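Local atomic coordinates of amidase, hydantoinase/carbamoylase family (Burkholderia ambifaria, PDB entry 5TP4), a protein that probably hydrolyses N-carbamoyl-L-amino acids as a zinc-dependent amidase of the peptidase M20 family. Residues 67-75 with 147-158. Numbering follows the deposited sequence.
Sequences VDAVGNLFA and LGSAVFTGALPL
Asn72 reaches from the strand 64-67/73-77 hairpin to helix 147-153, where its ND2 donates to Gly148 O at 3.1 Å (N-H...O 158°). ND2 stands above the carbonyl plane, on the face opposite Phe152 N, which makes the helical bond to the same oxygen. The second ND2 proton goes to the syn lone pair of Asp68 OD2 at 3.0 Å, and OD1 of Asn72 accepts from Thr135 N, so the amide's rotation and its O/N orientation are fixed. Its OD1 lies 3.3 Å from Gly148 CA, an approach that leaves no room for a side chain there. Asp68 OD1 closes an Asx turn with Val70 N and takes Asn72 N from the other face of the carboxylate. In Val70, chi1 76° sets CG1 between backbone N and carbonyl carbon and CG2 anti to N; the methyls diverge, CG1 meeting Val151 CG1 tip to tip, CG2 3.8 Å from Leu147 CD2. Leu158, starting helix 158-163, lays CD1 against Val70 CB and CD2 against Ala69 CB. The Phe74 and Phe152 rings meet obliquely, Phe74 CZ 3.9 Å from Phe152 CE1. The hairpin turn is thus fixed to the helix by a buried amide with both donors and its acceptor engaged, flanked by apolar contacts.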
loop_
_atom_site.group_PDB
_atom_site.type_symbol
_atom_site.label_atom_id
_atom_site.label_comp_id
_atom_site.label_asym_id
_atom_site.label_seq_id
_atom_site.Cartn_x
_atom_site.Cartn_y
_atom_site.Cartn_z
ATOM N N VAL B 67 11.044 29.655 -33.399
ATOM C CA VAL B 67 11.384 28.750 -32.304
ATOM C C VAL B 67 12.838 28.972 -31.921
ATOM O O VAL B 67 13.674 29.348 -32.754
ATOM C CB VAL B 67 11.168 27.255 -32.645
ATOM C CG1 VAL B 67 9.681 26.903 -32.660
ATOM C CG2 VAL B 67 11.813 26.903 -33.966
ATOM N N ASP B 68 13.134 28.770 -30.633
ATOM C CA ASP B 68 14.521 28.802 -30.183
ATOM C C ASP B 68 15.104 27.394 -30.232
ATOM O O ASP B 68 14.458 26.448 -30.699
ATOM C CB ASP B 68 14.639 29.448 -28.802
ATOM C CG ASP B 68 14.017 28.619 -27.671
ATOM O OD1 ASP B 68 13.737 27.407 -27.845
ATOM O OD2 ASP B 68 13.799 29.222 -26.597
ATOM N N ALA B 69 16.338 27.245 -29.715
ATOM C CA ALA B 69 17.116 26.015 -29.855
ATOM C C ALA B 69 16.569 24.846 -29.047
ATOM O O ALA B 69 17.052 23.718 -29.234
ATOM C CB ALA B 69 18.583 26.262 -29.470
ATOM N N VAL B 70 15.556 25.059 -28.203
ATOM C CA VAL B 70 14.894 23.951 -27.521
ATOM C C VAL B 70 13.411 23.879 -27.910
ATOM O O VAL B 70 12.610 23.190 -27.266
ATOM C CB VAL B 70 15.107 24.030 -25.994
ATOM C CG1 VAL B 70 14.230 25.093 -25.336
ATOM C CG2 VAL B 70 14.897 22.663 -25.333
ATOM N N GLY B 71 13.035 24.537 -29.006
ATOM C CA GLY B 71 11.672 24.395 -29.492
ATOM C C GLY B 71 10.660 25.320 -28.858
ATOM O O GLY B 71 9.466 25.216 -29.185
ATOM N N ASN B 72 11.071 26.207 -27.952
ATOM C CA ASN B 72 10.099 27.148 -27.393
ATOM C C ASN B 72 9.565 27.990 -28.541
ATOM O O ASN B 72 10.339 28.444 -29.390
ATOM C CB ASN B 72 10.727 28.042 -26.333
ATOM C CG ASN B 72 11.150 27.288 -25.070
ATOM O OD1 ASN B 72 10.443 26.408 -24.586
ATOM N ND2 ASN B 72 12.307 27.670 -24.513
ATOM N N LEU B 73 8.243 28.147 -28.607
ATOM C CA LEU B 73 7.554 28.730 -29.761
ATOM C C LEU B 73 7.091 30.136 -29.401
ATOM O O LEU B 73 6.272 30.303 -28.492
ATOM C CB LEU B 73 6.360 27.851 -30.159
ATOM C CG LEU B 73 5.522 28.178 -31.406
ATOM C CD1 LEU B 73 6.370 28.306 -32.684
ATOM C CD2 LEU B 73 4.493 27.066 -31.597
ATOM N N PHE B 74 7.613 31.143 -30.114
ATOM C CA PHE B 74 7.365 32.553 -29.825
ATOM C C PHE B 74 6.671 33.246 -30.977
ATOM O O PHE B 74 7.125 33.162 -32.115
ATOM C CB PHE B 74 8.677 33.299 -29.596
ATOM C CG PHE B 74 9.362 32.895 -28.337
ATOM C CD1 PHE B 74 10.259 31.830 -28.346
ATOM C CD2 PHE B 74 9.105 33.564 -27.146
ATOM C CE1 PHE B 74 10.886 31.455 -27.174
ATOM C CE2 PHE B 74 9.749 33.190 -25.965
ATOM C CZ PHE B 74 10.619 32.122 -25.981
ATOM N N ALA B 75 5.612 33.975 -30.678
ATOM C CA ALA B 75 4.957 34.837 -31.660
ATOM C C ALA B 75 5.133 36.281 -31.206
ATOM O O ALA B 75 4.916 36.600 -30.027
ATOM C CB ALA B 75 3.467 34.501 -31.790
ATOM N N LEU B 147 10.467 21.938 -18.843
ATOM C CA LEU B 147 11.795 21.824 -19.438
ATOM C C LEU B 147 12.134 23.058 -20.272
ATOM O O LEU B 147 13.218 23.634 -20.139
ATOM C CB LEU B 147 11.844 20.542 -20.287
ATOM C CG LEU B 147 13.158 20.198 -20.995
ATOM C CD1 LEU B 147 13.196 18.677 -21.286
ATOM C CD2 LEU B 147 13.335 21.002 -22.292
ATOM N N GLY B 148 11.215 23.475 -21.144
ATOM C CA GLY B 148 11.499 24.599 -22.028
ATOM C C GLY B 148 11.703 25.907 -21.273
ATOM O O GLY B 148 12.621 26.670 -21.575
ATOM N N SER B 149 10.844 26.192 -20.293
ATOM C CA SER B 149 11.039 27.423 -19.532
ATOM C C SER B 149 12.250 27.324 -18.611
ATOM O O SER B 149 12.941 28.328 -18.402
ATOM C CB SER B 149 9.770 27.766 -18.730
ATOM O OG SER B 149 9.371 26.660 -17.933
ATOM N N ALA B 150 12.551 26.136 -18.069
ATOM C CA ALA B 150 13.799 25.982 -17.309
ATOM C C ALA B 150 15.028 26.279 -18.168
ATOM O O ALA B 150 16.001 26.874 -17.682
ATOM C CB ALA B 150 13.898 24.566 -16.723
ATOM N N VAL B 151 15.024 25.857 -19.440
ATOM C CA VAL B 151 16.157 26.185 -20.312
ATOM C C VAL B 151 16.183 27.680 -20.602
ATOM O O VAL B 151 17.238 28.317 -20.545
ATOM C CB VAL B 151 16.118 25.351 -21.612
ATOM C CG1 VAL B 151 17.228 25.801 -22.595
ATOM C CG2 VAL B 151 16.317 23.873 -21.281
ATOM N N PHE B 152 15.017 28.272 -20.882
ATOM C CA PHE B 152 14.939 29.716 -21.117
ATOM C C PHE B 152 15.509 30.526 -19.954
ATOM O O PHE B 152 16.237 31.517 -20.167
ATOM C CB PHE B 152 13.484 30.114 -21.377
ATOM C CG PHE B 152 13.305 31.571 -21.690
ATOM C CD1 PHE B 152 13.349 32.020 -22.993
ATOM C CD2 PHE B 152 13.039 32.490 -20.663
ATOM C CE1 PHE B 152 13.160 33.378 -23.283
ATOM C CE2 PHE B 152 12.848 33.845 -20.953
ATOM C CZ PHE B 152 12.911 34.278 -22.248
ATOM N N THR B 153 15.195 30.137 -18.714
ATOM C CA THR B 153 15.661 30.902 -17.560
ATOM C C THR B 153 17.069 30.531 -17.109
ATOM O O THR B 153 17.585 31.159 -16.181
ATOM C CB THR B 153 14.701 30.744 -16.366
ATOM O OG1 THR B 153 14.676 29.377 -15.923
ATOM C CG2 THR B 153 13.297 31.195 -16.752
ATOM N N GLY B 154 17.703 29.539 -17.720
ATOM C CA GLY B 154 19.031 29.127 -17.313
ATOM C C GLY B 154 19.068 28.129 -16.167
ATOM O O GLY B 154 20.160 27.788 -15.697
ATOM N N ALA B 155 17.907 27.648 -15.709
ATOM C CA ALA B 155 17.862 26.690 -14.612
ATOM C C ALA B 155 18.289 25.302 -15.074
ATOM O O ALA B 155 18.791 24.504 -14.269
ATOM C CB ALA B 155 16.449 26.674 -14.006
ATOM N N LEU B 156 18.131 25.016 -16.366
ATOM C CA LEU B 156 18.509 23.739 -16.971
ATOM C C LEU B 156 19.398 24.054 -18.167
ATOM O O LEU B 156 18.948 24.749 -19.100
ATOM C CB LEU B 156 17.269 22.936 -17.398
ATOM C CG LEU B 156 17.499 21.594 -18.081
ATOM C CD1 LEU B 156 18.222 20.647 -17.154
ATOM C CD2 LEU B 156 16.153 21.000 -18.505
ATOM N N PRO B 157 20.648 23.589 -18.199
ATOM C CA PRO B 157 21.498 23.861 -19.369
ATOM C C PRO B 157 20.925 23.246 -20.643
ATOM O O PRO B 157 20.358 22.151 -20.627
ATOM C CB PRO B 157 22.842 23.220 -18.992
ATOM C CG PRO B 157 22.799 23.095 -17.491
ATOM C CD PRO B 157 21.363 22.849 -17.147
ATOM N N LEU B 158 21.107 23.967 -21.760
ATOM C CA LEU B 158 20.567 23.536 -23.052
ATOM C C LEU B 158 21.075 22.157 -23.453
ATOM O O LEU B 158 20.296 21.320 -23.913
ATOM C CB LEU B 158 20.915 24.554 -24.147
ATOM C CG LEU B 158 20.526 24.179 -25.593
ATOM C CD1 LEU B 158 19.021 23.974 -25.753
ATOM C CD2 LEU B 158 21.037 25.217 -26.595
#